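Local coordinates for trehalose-6-phosphate phosphatase (Neosartorya fumigata, PDB 5DXL), which belongs to the HAD clan and pairs a Rossmann-like core domain with a separate alpha/beta cap, at residues H89-R94 with P185-K190; F192-L197 with E222-A227; M117-H122 with K160-T165; N103-S108 with R134-L139. All coordinates share one frame; numbering follows the deposited sequence.

Interaction 1 (H89-R94 with P185-K190); sequences HGCFIR and PTFVNK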
loop_
_atom_site.group_PDB
_atom_site.type_symbol
_atom_site.label_atom_id
_atom_site.label_comp_id
_atom_site.label_asym_id
_atom_site.label_seq_id
_atom_site.Cartn_x
_atom_site.Cartn_y
_atom_site.Cartn_z
ATOM N N HIS A 89 4.925 4.301 3.783
ATOM C CA HIS A 89 5.321 3.025 3.199
ATOM C C HIS A 89 5.475 1.932 4.255
ATOM O O HIS A 89 6.518 1.276 4.346
ATOM C CB HIS A 89 6.618 3.202 2.394
ATOM C CG HIS A 89 6.517 4.248 1.326
ATOM N ND1 HIS A 89 6.896 5.560 1.525
ATOM C CD2 HIS A 89 6.044 4.181 0.060
ATOM C CE1 HIS A 89 6.681 6.249 0.418
ATOM N NE2 HIS A 89 6.165 5.437 -0.485
ATOM N N GLY A 90 4.435 1.761 5.069
ATOM C CA GLY A 90 4.376 0.676 6.029
ATOM C C GLY A 90 5.142 0.912 7.322
ATOM O O GLY A 90 5.300 -0.003 8.118
ATOM N N CYS A 91 5.624 2.128 7.536
ATOM C CA CYS A 91 6.439 2.384 8.716
ATOM C C CYS A 91 5.632 2.828 9.930
ATOM O O CYS A 91 6.091 2.683 11.056
ATOM C CB CYS A 91 7.502 3.421 8.392
ATOM S SG CYS A 91 8.776 2.738 7.323
ATOM N N PHE A 92 4.438 3.361 9.699
ATOM C CA PHE A 92 3.562 3.799 10.789
ATOM C C PHE A 92 2.179 3.205 10.593
ATOM O O PHE A 92 1.643 3.243 9.488
ATOM C CB PHE A 92 3.459 5.320 10.848
ATOM C CG PHE A 92 4.706 5.995 11.341
ATOM C CD1 PHE A 92 4.940 6.145 12.691
ATOM C CD2 PHE A 92 5.646 6.472 10.442
ATOM C CE1 PHE A 92 6.103 6.768 13.144
ATOM C CE2 PHE A 92 6.808 7.097 10.886
ATOM C CZ PHE A 92 7.034 7.242 12.238
ATOM N N ILE A 93 1.612 2.647 11.652
ATOM C CA ILE A 93 0.283 2.059 11.541
ATOM C C ILE A 93 -0.601 2.493 12.702
ATOM O O ILE A 93 -0.154 2.561 13.851
ATOM C CB ILE A 93 0.339 0.522 11.485
ATOM C CG1 ILE A 93 -1.024 -0.057 11.120
ATOM C CG2 ILE A 93 0.797 -0.077 12.804
ATOM C CD1 ILE A 93 -0.979 -1.536 10.824
ATOM N N ARG A 94 -1.851 2.813 12.383
ATOM C CA ARG A 94 -2.860 3.080 13.407
ATOM C C ARG A 94 -4.026 2.141 13.173
ATOM O O ARG A 94 -4.628 2.167 12.098
ATOM C CB ARG A 94 -3.331 4.537 13.376
ATOM C CG ARG A 94 -4.329 4.866 14.528
ATOM C CD ARG A 94 -5.163 6.166 14.308
ATOM N NE ARG A 94 -6.283 5.982 13.376
ATOM C CZ ARG A 94 -7.173 6.937 13.095
ATOM N NH1 ARG A 94 -7.051 8.131 13.680
ATOM N NH2 ARG A 94 -8.169 6.712 12.219
ATOM N N PRO A 185 13.423 -2.601 4.821
ATOM C CA PRO A 185 12.776 -3.757 5.446
ATOM C C PRO A 185 11.735 -4.397 4.538
ATOM O O PRO A 185 11.115 -3.705 3.725
ATOM C CB PRO A 185 12.105 -3.156 6.685
ATOM C CG PRO A 185 12.876 -1.935 6.962
ATOM C CD PRO A 185 13.227 -1.377 5.606
ATOM N N THR A 186 11.532 -5.700 4.692
ATOM C CA THR A 186 10.518 -6.394 3.910
ATOM C C THR A 186 9.111 -5.857 4.199
ATOM O O THR A 186 8.224 -5.945 3.345
ATOM C CB THR A 186 10.561 -7.916 4.167
ATOM O OG1 THR A 186 10.364 -8.168 5.564
ATOM C CG2 THR A 186 11.909 -8.477 3.741
ATOM N N PHE A 187 8.896 -5.262 5.373
ATOM C CA PHE A 187 7.539 -4.817 5.709
ATOM C C PHE A 187 7.076 -3.565 4.948
ATOM O O PHE A 187 5.918 -3.157 5.060
ATOM C CB PHE A 187 7.386 -4.602 7.234
ATOM C CG PHE A 187 8.276 -3.530 7.833
ATOM C CD1 PHE A 187 8.101 -2.184 7.526
ATOM C CD2 PHE A 187 9.240 -3.871 8.774
ATOM C CE1 PHE A 187 8.896 -1.208 8.106
ATOM C CE2 PHE A 187 10.031 -2.895 9.360
ATOM C CZ PHE A 187 9.860 -1.566 9.019
ATOM N N VAL A 188 7.965 -2.975 4.155
ATOM C CA VAL A 188 7.634 -1.810 3.344
ATOM C C VAL A 188 6.761 -2.201 2.143
ATOM O O VAL A 188 5.967 -1.402 1.646
ATOM C CB VAL A 188 8.930 -1.105 2.856
ATOM C CG1 VAL A 188 8.637 -0.079 1.771
ATOM C CG2 VAL A 188 9.644 -0.468 4.036
ATOM N N ASN A 189 6.913 -3.439 1.688
ATOM C CA ASN A 189 6.163 -3.949 0.545
ATOM C C ASN A 189 4.660 -4.002 0.845
ATOM O O ASN A 189 4.244 -4.564 1.857
ATOM C CB ASN A 189 6.695 -5.338 0.166
ATOM C CG ASN A 189 6.090 -5.874 -1.115
ATOM O OD1 ASN A 189 4.949 -6.320 -1.132
ATOM N ND2 ASN A 189 6.866 -5.846 -2.193
ATOM N N LYS A 190 3.846 -3.410 -0.032
ATOM C CA LYS A 190 2.410 -3.315 0.205
ATOM C C LYS A 190 1.709 -4.667 0.235
ATOM O O LYS A 190 0.658 -4.819 0.854
ATOM C CB LYS A 190 1.753 -2.419 -0.849
ATOM C CG LYS A 190 1.615 -0.993 -0.378
ATOM C CD LYS A 190 0.748 -0.154 -1.307
ATOM C CE LYS A 190 0.801 1.293 -0.873
ATOM N NZ LYS A 190 -0.031 2.179 -1.710
HETATM O O HOH W 1 4.214 -2.366 7.358
#

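Interaction 2 (F192-L197 with E222-A227); sequences FIAARL and EDMFRA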
loop_
_atom_site.group_PDB
_atom_site.type_symbol
_atom_site.label_atom_id
_atom_site.label_comp_id
_atom_site.label_asym_id
_atom_site.label_seq_id
_atom_site.Cartn_x
_atom_site.Cartn_y
_atom_site.Cartn_z
ATOM N N PHE A 192 3.066 -7.272 1.612
ATOM C CA PHE A 192 3.331 -7.712 2.970
ATOM C C PHE A 192 2.260 -7.097 3.845
ATOM O O PHE A 192 1.585 -7.768 4.639
ATOM C CB PHE A 192 4.744 -7.288 3.403
ATOM C CG PHE A 192 5.126 -7.733 4.784
ATOM C CD1 PHE A 192 4.675 -7.045 5.903
ATOM C CD2 PHE A 192 5.961 -8.825 4.967
ATOM C CE1 PHE A 192 5.033 -7.450 7.180
ATOM C CE2 PHE A 192 6.325 -9.233 6.241
ATOM C CZ PHE A 192 5.860 -8.544 7.346
ATOM N N ILE A 193 2.072 -5.797 3.655
ATOM C CA ILE A 193 1.052 -5.075 4.384
ATOM C C ILE A 193 -0.337 -5.713 4.196
ATOM O O ILE A 193 -0.995 -6.036 5.171
ATOM C CB ILE A 193 1.044 -3.582 3.955
ATOM C CG1 ILE A 193 2.415 -2.944 4.275
ATOM C CG2 ILE A 193 -0.114 -2.841 4.621
ATOM C CD1 ILE A 193 2.651 -1.548 3.638
ATOM N N ALA A 194 -0.748 -5.939 2.948
ATOM C CA ALA A 194 -2.061 -6.531 2.638
ATOM C C ALA A 194 -2.266 -7.981 3.108
ATOM O O ALA A 194 -3.361 -8.368 3.516
ATOM C CB ALA A 194 -2.309 -6.458 1.123
ATOM N N ALA A 195 -1.228 -8.801 3.007
ATOM C CA ALA A 195 -1.350 -10.181 3.459
ATOM C C ALA A 195 -1.545 -10.215 4.966
ATOM O O ALA A 195 -2.338 -10.996 5.477
ATOM C CB ALA A 195 -0.127 -10.995 3.063
ATOM N N ARG A 196 -0.812 -9.348 5.659
ATOM C CA ARG A 196 -0.870 -9.253 7.113
ATOM C C ARG A 196 -2.293 -8.929 7.566
ATOM O O ARG A 196 -2.809 -9.513 8.516
ATOM C CB ARG A 196 0.113 -8.190 7.611
ATOM C CG ARG A 196 0.539 -8.355 9.058
ATOM C CD ARG A 196 1.215 -7.095 9.592
ATOM N NE ARG A 196 0.366 -5.912 9.451
ATOM C CZ ARG A 196 -0.758 -5.702 10.137
ATOM N NH1 ARG A 196 -1.185 -6.598 11.020
ATOM N NH2 ARG A 196 -1.463 -4.596 9.940
ATOM N N LEU A 197 -2.934 -8.007 6.858
ATOM C CA LEU A 197 -4.306 -7.619 7.168
ATOM C C LEU A 197 -5.309 -8.755 7.036
ATOM O O LEU A 197 -6.241 -8.865 7.826
ATOM C CB LEU A 197 -4.736 -6.464 6.269
ATOM C CG LEU A 197 -4.454 -5.107 6.891
ATOM C CD1 LEU A 197 -4.809 -4.002 5.923
ATOM C CD2 LEU A 197 -5.260 -4.992 8.182
ATOM N N GLU A 222 0.262 -3.093 -7.059
ATOM C CA GLU A 222 0.235 -4.417 -7.679
ATOM C C GLU A 222 0.557 -5.521 -6.671
ATOM O O GLU A 222 0.026 -6.626 -6.760
ATOM C CB GLU A 222 1.207 -4.470 -8.863
ATOM C CG GLU A 222 0.770 -3.598 -10.039
ATOM C CD GLU A 222 -0.453 -4.161 -10.747
ATOM O OE1 GLU A 222 -0.503 -5.391 -10.961
ATOM O OE2 GLU A 222 -1.369 -3.379 -11.074
ATOM N N ASP A 223 1.398 -5.213 -5.688
ATOM C CA ASP A 223 1.786 -6.225 -4.708
ATOM C C ASP A 223 0.616 -6.589 -3.786
ATOM O O ASP A 223 0.534 -7.718 -3.300
ATOM C CB ASP A 223 3.002 -5.750 -3.901
ATOM C CG ASP A 223 4.302 -5.791 -4.716
ATOM O OD1 ASP A 223 4.443 -6.676 -5.596
ATOM O OD2 ASP A 223 5.182 -4.935 -4.472
HETATM N N MSE A 224 -0.304 -5.646 -3.555
HETATM C CA MSE A 224 -1.530 -5.952 -2.811
HETATM C C MSE A 224 -2.364 -6.971 -3.581
HETATM O O MSE A 224 -2.883 -7.920 -2.990
HETATM C CB MSE A 224 -2.366 -4.693 -2.553
HETATM C CG MSE A 224 -1.662 -3.667 -1.687
HETATM SE SE MSE A 224 -2.886 -2.326 -0.970
HETATM C CE MSE A 224 -3.378 -1.433 -2.650
ATOM N N PHE A 225 -2.500 -6.756 -4.889
ATOM C CA PHE A 225 -3.306 -7.652 -5.721
ATOM C C PHE A 225 -2.681 -9.048 -5.738
ATOM O O PHE A 225 -3.387 -10.053 -5.633
ATOM C CB PHE A 225 -3.441 -7.134 -7.159
ATOM C CG PHE A 225 -3.883 -5.696 -7.269
ATOM C CD1 PHE A 225 -4.796 -5.145 -6.378
ATOM C CD2 PHE A 225 -3.374 -4.892 -8.284
ATOM C CE1 PHE A 225 -5.193 -3.809 -6.492
ATOM C CE2 PHE A 225 -3.758 -3.562 -8.408
ATOM C CZ PHE A 225 -4.672 -3.015 -7.516
ATOM N N ARG A 226 -1.356 -9.091 -5.856
ATOM C CA ARG A 226 -0.617 -10.356 -5.791
ATOM C C ARG A 226 -0.886 -11.081 -4.488
ATOM O O ARG A 226 -1.145 -12.282 -4.473
ATOM C CB ARG A 226 0.891 -10.127 -5.932
ATOM C CG ARG A 226 1.352 -9.941 -7.341
ATOM C CD ARG A 226 2.883 -9.996 -7.469
ATOM N NE ARG A 226 3.262 -9.545 -8.801
ATOM C CZ ARG A 226 3.564 -8.285 -9.102
ATOM N NH1 ARG A 226 3.563 -7.357 -8.154
ATOM N NH2 ARG A 226 3.876 -7.952 -10.348
ATOM N N ALA A 227 -0.810 -10.350 -3.382
ATOM C CA ALA A 227 -1.026 -10.955 -2.081
ATOM C C ALA A 227 -2.426 -11.541 -1.953
ATOM O O ALA A 227 -2.609 -12.611 -1.372
ATOM C CB ALA A 227 -0.775 -9.930 -0.971
#

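Interaction 3 (M117-H122 with K160-T165); sequences MEVFQH and KMLEET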
loop_
_atom_site.group_PDB
_atom_site.type_symbol
_atom_site.label_atom_id
_atom_site.label_comp_id
_atom_site.label_asym_id
_atom_site.label_seq_id
_atom_site.Cartn_x
_atom_site.Cartn_y
_atom_site.Cartn_z
HETATM N N MSE A 117 25.545 0.647 5.754
HETATM C CA MSE A 117 26.309 1.889 5.679
HETATM C C MSE A 117 27.804 1.615 5.456
HETATM O O MSE A 117 28.448 2.270 4.641
HETATM C CB MSE A 117 26.119 2.727 6.945
HETATM C CG MSE A 117 24.759 3.407 7.048
HETATM SE SE MSE A 117 24.395 4.566 5.504
HETATM C CE MSE A 117 25.817 5.850 5.769
ATOM N N GLU A 118 28.338 0.641 6.188
ATOM C CA GLU A 118 29.748 0.295 6.079
ATOM C C GLU A 118 30.070 -0.165 4.655
ATOM O O GLU A 118 31.061 0.277 4.054
ATOM C CB GLU A 118 30.100 -0.785 7.108
ATOM C CG GLU A 118 31.581 -0.994 7.316
ATOM C CD GLU A 118 31.869 -1.859 8.527
ATOM O OE1 GLU A 118 30.960 -2.022 9.375
ATOM O OE2 GLU A 118 33.001 -2.378 8.627
ATOM N N VAL A 119 29.220 -1.033 4.118
ATOM C CA VAL A 119 29.378 -1.542 2.761
ATOM C C VAL A 119 29.204 -0.432 1.723
ATOM O O VAL A 119 30.028 -0.274 0.819
ATOM C CB VAL A 119 28.382 -2.673 2.473
ATOM C CG1 VAL A 119 28.343 -3.011 0.983
ATOM C CG2 VAL A 119 28.715 -3.905 3.304
ATOM N N PHE A 120 28.130 0.340 1.840
ATOM C CA PHE A 120 27.933 1.446 0.911
ATOM C C PHE A 120 29.080 2.468 0.978
ATOM O O PHE A 120 29.493 3.007 -0.051
ATOM C CB PHE A 120 26.588 2.154 1.183
ATOM C CG PHE A 120 25.374 1.469 0.587
ATOM C CD1 PHE A 120 25.481 0.381 -0.260
ATOM C CD2 PHE A 120 24.099 1.950 0.886
ATOM C CE1 PHE A 120 24.340 -0.222 -0.797
ATOM C CE2 PHE A 120 22.957 1.363 0.348
ATOM C CZ PHE A 120 23.074 0.277 -0.489
ATOM N N GLN A 121 29.604 2.742 2.171
ATOM C CA GLN A 121 30.671 3.733 2.295
ATOM C C GLN A 121 31.924 3.244 1.584
ATOM O O GLN A 121 32.647 4.018 0.952
ATOM C CB GLN A 121 30.989 4.025 3.763
ATOM C CG GLN A 121 32.109 5.037 3.951
ATOM C CD GLN A 121 31.765 6.410 3.387
ATOM O OE1 GLN A 121 30.599 6.809 3.356
ATOM N NE2 GLN A 121 32.785 7.140 2.940
ATOM N N HIS A 122 32.147 1.943 1.684
ATOM C CA HIS A 122 33.290 1.301 1.053
ATOM C C HIS A 122 33.232 1.466 -0.454
ATOM O O HIS A 122 34.209 1.900 -1.076
ATOM C CB HIS A 122 33.321 -0.173 1.417
ATOM C CG HIS A 122 34.530 -0.891 0.919
ATOM N ND1 HIS A 122 34.521 -1.654 -0.229
ATOM C CD2 HIS A 122 35.782 -0.974 1.422
ATOM C CE1 HIS A 122 35.723 -2.171 -0.414
ATOM N NE2 HIS A 122 36.506 -1.775 0.574
ATOM N N LYS A 160 25.321 -8.359 -4.854
ATOM C CA LYS A 160 25.581 -9.758 -4.541
ATOM C C LYS A 160 26.074 -9.894 -3.105
ATOM O O LYS A 160 25.627 -10.771 -2.362
ATOM C CB LYS A 160 26.598 -10.359 -5.520
ATOM C CG LYS A 160 27.011 -11.772 -5.155
ATOM C CD LYS A 160 28.000 -12.358 -6.155
ATOM C CE LYS A 160 28.567 -13.676 -5.645
ATOM N NZ LYS A 160 29.221 -14.467 -6.723
HETATM N N MSE A 161 26.969 -8.997 -2.706
HETATM C CA MSE A 161 27.507 -9.007 -1.355
HETATM C C MSE A 161 26.408 -8.841 -0.306
HETATM O O MSE A 161 26.341 -9.605 0.657
HETATM C CB MSE A 161 28.550 -7.911 -1.194
HETATM C CG MSE A 161 29.113 -7.807 0.196
HETATM SE SE MSE A 161 30.819 -6.874 0.157
HETATM C CE MSE A 161 31.735 -8.069 -1.049
ATOM N N LEU A 162 25.544 -7.849 -0.504
ATOM C CA LEU A 162 24.449 -7.596 0.436
ATOM C C LEU A 162 23.467 -8.765 0.518
ATOM O O LEU A 162 22.978 -9.099 1.600
ATOM C CB LEU A 162 23.705 -6.314 0.048
ATOM C CG LEU A 162 24.555 -5.059 0.259
ATOM C CD1 LEU A 162 23.876 -3.820 -0.293
ATOM C CD2 LEU A 162 24.908 -4.879 1.729
ATOM N N GLU A 163 23.169 -9.382 -0.621
ATOM C CA GLU A 163 22.228 -10.498 -0.651
ATOM C C GLU A 163 22.745 -11.709 0.121
ATOM O O GLU A 163 21.970 -12.438 0.742
ATOM C CB GLU A 163 21.919 -10.899 -2.096
ATOM C CG GLU A 163 21.027 -9.911 -2.836
ATOM C CD GLU A 163 20.972 -10.173 -4.334
ATOM O OE1 GLU A 163 21.888 -10.838 -4.864
ATOM O OE2 GLU A 163 20.012 -9.710 -4.983
ATOM N N GLU A 164 24.056 -11.917 0.081
ATOM C CA GLU A 164 24.655 -13.096 0.697
ATOM C C GLU A 164 24.994 -12.889 2.167
ATOM O O GLU A 164 25.366 -13.835 2.863
ATOM C CB GLU A 164 25.907 -13.503 -0.074
ATOM C CG GLU A 164 25.596 -14.097 -1.433
ATOM C CD GLU A 164 26.824 -14.247 -2.304
ATOM O OE1 GLU A 164 27.939 -13.925 -1.836
ATOM O OE2 GLU A 164 26.665 -14.686 -3.462
ATOM N N THR A 165 24.873 -11.655 2.641
ATOM C CA THR A 165 25.229 -11.348 4.018
ATOM C C THR A 165 24.054 -10.709 4.753
ATOM O O THR A 165 23.291 -11.393 5.441
ATOM C CB THR A 165 26.465 -10.415 4.091
ATOM O OG1 THR A 165 26.232 -9.231 3.315
ATOM C CG2 THR A 165 27.702 -11.122 3.542
#

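Interaction 4 (N103-S108 with R134-L139); sequences NLAESS and RKRVAL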
loop_
_atom_site.group_PDB
_atom_site.type_symbol
_atom_site.label_atom_id
_atom_site.label_comp_id
_atom_site.label_asym_id
_atom_site.label_seq_id
_atom_site.Cartn_x
_atom_site.Cartn_y
_atom_site.Cartn_z
ATOM N N ASN A 103 5.179 2.711 15.515
ATOM C CA ASN A 103 6.319 2.952 14.647
ATOM C C ASN A 103 6.963 1.615 14.325
ATOM O O ASN A 103 7.739 1.081 15.118
ATOM C CB ASN A 103 7.323 3.894 15.329
ATOM C CG ASN A 103 8.470 4.301 14.420
ATOM O OD1 ASN A 103 8.820 3.599 13.471
ATOM N ND2 ASN A 103 9.066 5.453 14.716
ATOM N N LEU A 104 6.639 1.070 13.160
ATOM C CA LEU A 104 7.060 -0.284 12.834
ATOM C C LEU A 104 8.556 -0.356 12.548
ATOM O O LEU A 104 9.166 -1.418 12.702
ATOM C CB LEU A 104 6.249 -0.818 11.642
ATOM C CG LEU A 104 4.769 -0.991 12.002
ATOM C CD1 LEU A 104 3.916 -1.347 10.793
ATOM C CD2 LEU A 104 4.637 -2.062 13.070
ATOM N N ALA A 105 9.158 0.759 12.144
ATOM C CA ALA A 105 10.591 0.784 11.943
ATOM C C ALA A 105 11.269 0.642 13.288
ATOM O O ALA A 105 12.139 -0.206 13.454
ATOM C CB ALA A 105 11.037 2.070 11.249
ATOM N N GLU A 106 10.837 1.453 14.253
ATOM C CA GLU A 106 11.460 1.422 15.567
ATOM C C GLU A 106 11.178 0.114 16.309
ATOM O O GLU A 106 11.949 -0.269 17.180
ATOM C CB GLU A 106 11.018 2.627 16.403
ATOM C CG GLU A 106 11.808 3.885 16.061
ATOM C CD GLU A 106 13.265 3.782 16.499
ATOM O OE1 GLU A 106 13.493 3.556 17.705
ATOM O OE2 GLU A 106 14.175 3.923 15.648
ATOM N N SER A 107 10.096 -0.567 15.955
ATOM C CA SER A 107 9.779 -1.854 16.570
ATOM C C SER A 107 10.610 -2.997 15.995
ATOM O O SER A 107 10.540 -4.122 16.475
ATOM C CB SER A 107 8.296 -2.165 16.412
ATOM O OG SER A 107 7.523 -1.147 17.012
ATOM N N SER A 108 11.398 -2.699 14.968
ATOM C CA SER A 108 12.248 -3.711 14.343
ATOM C C SER A 108 13.709 -3.525 14.748
ATOM O O SER A 108 14.098 -2.472 15.228
ATOM C CB SER A 108 12.121 -3.648 12.816
ATOM O OG SER A 108 12.865 -2.570 12.271
ATOM N N ARG A 134 20.569 8.524 2.925
ATOM C CA ARG A 134 20.055 7.847 4.101
ATOM C C ARG A 134 18.673 8.389 4.456
ATOM O O ARG A 134 18.498 9.592 4.654
ATOM C CB ARG A 134 21.031 8.006 5.269
ATOM C CG ARG A 134 20.568 7.355 6.561
ATOM C CD ARG A 134 21.757 6.958 7.431
ATOM N NE ARG A 134 21.401 5.915 8.394
ATOM C CZ ARG A 134 22.258 5.366 9.249
ATOM N NH1 ARG A 134 23.524 5.766 9.264
ATOM N NH2 ARG A 134 21.850 4.420 10.089
ATOM N N LYS A 135 17.681 7.506 4.486
ATOM C CA LYS A 135 16.377 7.869 5.044
ATOM C C LYS A 135 16.142 7.093 6.336
ATOM O O LYS A 135 17.004 6.303 6.749
ATOM C CB LYS A 135 15.262 7.603 4.038
ATOM C CG LYS A 135 15.277 8.539 2.846
ATOM C CD LYS A 135 13.869 8.759 2.323
ATOM C CE LYS A 135 13.836 9.836 1.254
ATOM N NZ LYS A 135 12.440 10.153 0.839
ATOM N N ARG A 136 14.983 7.313 6.961
ATOM C CA ARG A 136 14.647 6.674 8.234
ATOM C C ARG A 136 14.799 5.166 8.134
ATOM O O ARG A 136 15.441 4.524 8.972
ATOM C CB ARG A 136 13.215 7.020 8.660
ATOM C CG ARG A 136 12.852 6.545 10.068
ATOM C CD ARG A 136 11.344 6.295 10.242
ATOM N NE ARG A 136 10.533 7.398 9.746
ATOM C CZ ARG A 136 10.234 8.480 10.455
ATOM N NH1 ARG A 136 10.684 8.598 11.697
ATOM N NH2 ARG A 136 9.486 9.439 9.925
ATOM N N VAL A 137 14.220 4.599 7.087
ATOM C CA VAL A 137 14.121 3.162 7.022
ATOM C C VAL A 137 14.815 2.586 5.785
ATOM O O VAL A 137 15.162 1.404 5.751
ATOM C CB VAL A 137 12.662 2.737 7.057
ATOM C CG1 VAL A 137 12.548 1.382 7.671
ATOM C CG2 VAL A 137 11.884 3.715 7.922
ATOM N N ALA A 138 15.036 3.408 4.770
ATOM C CA ALA A 138 15.685 2.889 3.575
ATOM C C ALA A 138 17.033 3.543 3.348
ATOM O O ALA A 138 17.185 4.741 3.538
ATOM C CB ALA A 138 14.802 3.086 2.367
ATOM N N LEU A 139 18.008 2.747 2.913
ATOM C CA LEU A 139 19.333 3.267 2.589
ATOM C C LEU A 139 19.576 3.058 1.108
ATOM O O LEU A 139 19.366 1.963 0.600
ATOM C CB LEU A 139 20.417 2.564 3.412
ATOM C CG LEU A 139 20.352 2.715 4.936
ATOM C CD1 LEU A 139 21.494 1.962 5.599
ATOM C CD2 LEU A 139 20.384 4.162 5.310
HETATM O O HOH W 2 11.454 6.330 13.353
#

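Interaction 1 (H89-R94 with P185-K190)
V188 presses against the carbonyl of H89, where a core loop and the returning connection from the cap lie closest. V188 CA is 3.4 Å from H89 O, its C-H directed at the oxygen. The side chain closes round the same atom, with V188 CG1 and CG2 each 3.6 Å from H89 O; CG1, anti to the backbone N (chi1 168°), can also reach H89 CB at 3.9 Å. Beside it, the backbone of G90 passes close, its CA 4.9 Å from V188 CA. In HAD phosphatases with an inserted cap, the chain leaves the core and comes back through linkers. Segment 185-190 lies on the return, from strand 180-185 of the cap sheet to core helix 190-199, where K190 forms salt bridges with D26 and D221; 89-94 is a core loop leading into strand 92-94. The looser part is the gap between G90 O and F187 O: a water, 2.7 Å from G90 O, gives one hydrogen to each of these two acceptors and so bridges them. C91 is buried, its SG making a sulfur-aromatic contact at the edge of the F187 ring, 4.0 Å from F187 CE1, though C91 also has a second conformer. The H89 imidazole is on the solvent side.

Interaction 2 (F192-L197 with E222-A227)
A194 and M224, a selenomethionine, meet where helix 190-199 packs against helix 222-229, and the M224 side chain shows how a long chain can serve more than one neighbour: its base meets A194, and the side chain also packs on I65 of the central strand 60-65. Its CB starts 4.1 Å from A194 CB. The next atom, M224 CG, stays against the same methyl at 4.0 Å, because chi1 of -63° sets it beside the backbone N, and on its way it also packs against K190 O. Beyond CG the chain leaves A194, and a bend at chi3 (-67°) turns the methyl beyond SE. One turn later A227 takes over. A227 CB points at the facing helix and lies 4.3 Å from A194 CB and 4.2 Å from A195 CB, bridging two alanine methyls that do not touch each other. The segment axes approach to 8.1 Å, crossing at -37° with both helices running in broadly the same direction, as two helices on one side of a Rossmann-like sheet can. The contact is entirely apolar, so between these segments the spacing is probably set by the small methyl groups; a weak N189-D223 hydrogen bond lies just beyond.

Interaction 3 (M117-H122 with K160-T165)
The ring of F120 is approached obliquely by L162, whose CD1 comes 3.7 Å from F120 CE1 and 4.2 Å from F120 CZ, the leucine running roughly perpendicular to the phenylalanine side chain. The indole of W141 also meets this ring, with the two planes about 25° apart, while I132 and C158 pack round it as well. F120 gets there because chi1 of -81° holds CG beside the backbone N and swings the ring in toward helix 148-164. L162 divides its work between its two branches: where CD1 serves the ring, CD2 turns to V119, lying 4.0 Å from V119 CG1 and 4.2 Å from V119 CB. V119 and L162 each point at the other's helix and lie alongside one another, heading opposite ways. These are the two long helices of the cap, 112-125 and 148-164, and they lie against an antiparallel sheet whose strands 131-134 and 139-142 supply I132 and W141, an alpha/beta layering in which L162 lies between the helices. The backbones stand well apart, V119 CA and L162 CA being 8.1 Å from each other. Toward the end of the second helix, T165 OG1 donates to M161 O at 2.7 Å, from above the carbonyl plane.

Interaction 4 (N103-S108 with R134-L139)
An Asx motif overlapping with a type I beta turn shapes the 103-108 loop, and the loop sets A105 against the tip of a beta-hairpin, 134-139. The A105 methyl points at V137 and meets both of its branches: A105 CB is 3.8 Å from V137 CG2 and 3.9 Å from V137 CG1, so the isopropyl group faces the methyl with its fork. The loop is held in shape by polar bonds of its own. N103 OD1 accepts from E106 N at 3.0 Å in a nearly straight bond (168° at the hydrogen), although the donor sits above the carbonyl plane of the amide, and it takes a weaker bond from A105 N. Next, S108 N closes the turn with a 3.0 Å bond to A105 O, and S108 OG adds a second bond to the same A105 O at 2.7 Å. The other end of the N103 amide is used across the contact: a water accepts from N103 ND2 and from R136 NH1, each at 2.9 Å. N103 CG lies anti to the backbone N (chi1 -174°), which extends the amide toward this water. R136 has a stronger partner elsewhere, a salt bridge from NH2 to E88, which probably steadies its guanidinium group. On the hairpin side, K135 N bonds to A138 O across the tip. The loop leads from strand 101-103 at the edge of the core sheet to helix 112-125 of the cap, while the hairpin joins strands 131-134 and 139-142; C91 and P185 also touch V137.

In the fold
Interaction 1 lies between the two domains. Its centre is 11 Å from interaction 2, which joins two helices of the core, and 9 Å from interaction 4, which brings the loop after strand 101-103 against a cap hairpin. Interaction 3, within the cap, is 18 Å from interaction 4 and 28 Å from interaction 2, centre to centre. Along the chain, 89-94 comes first, interactions 3 and 4 follow with alternating segments, then 185-190 and interaction 2. The chain leaves the core through the loop of interaction 4 and returns through 185-190; the two connections are close, S108 touching F187, consistent with a linker region about which cap and core might move.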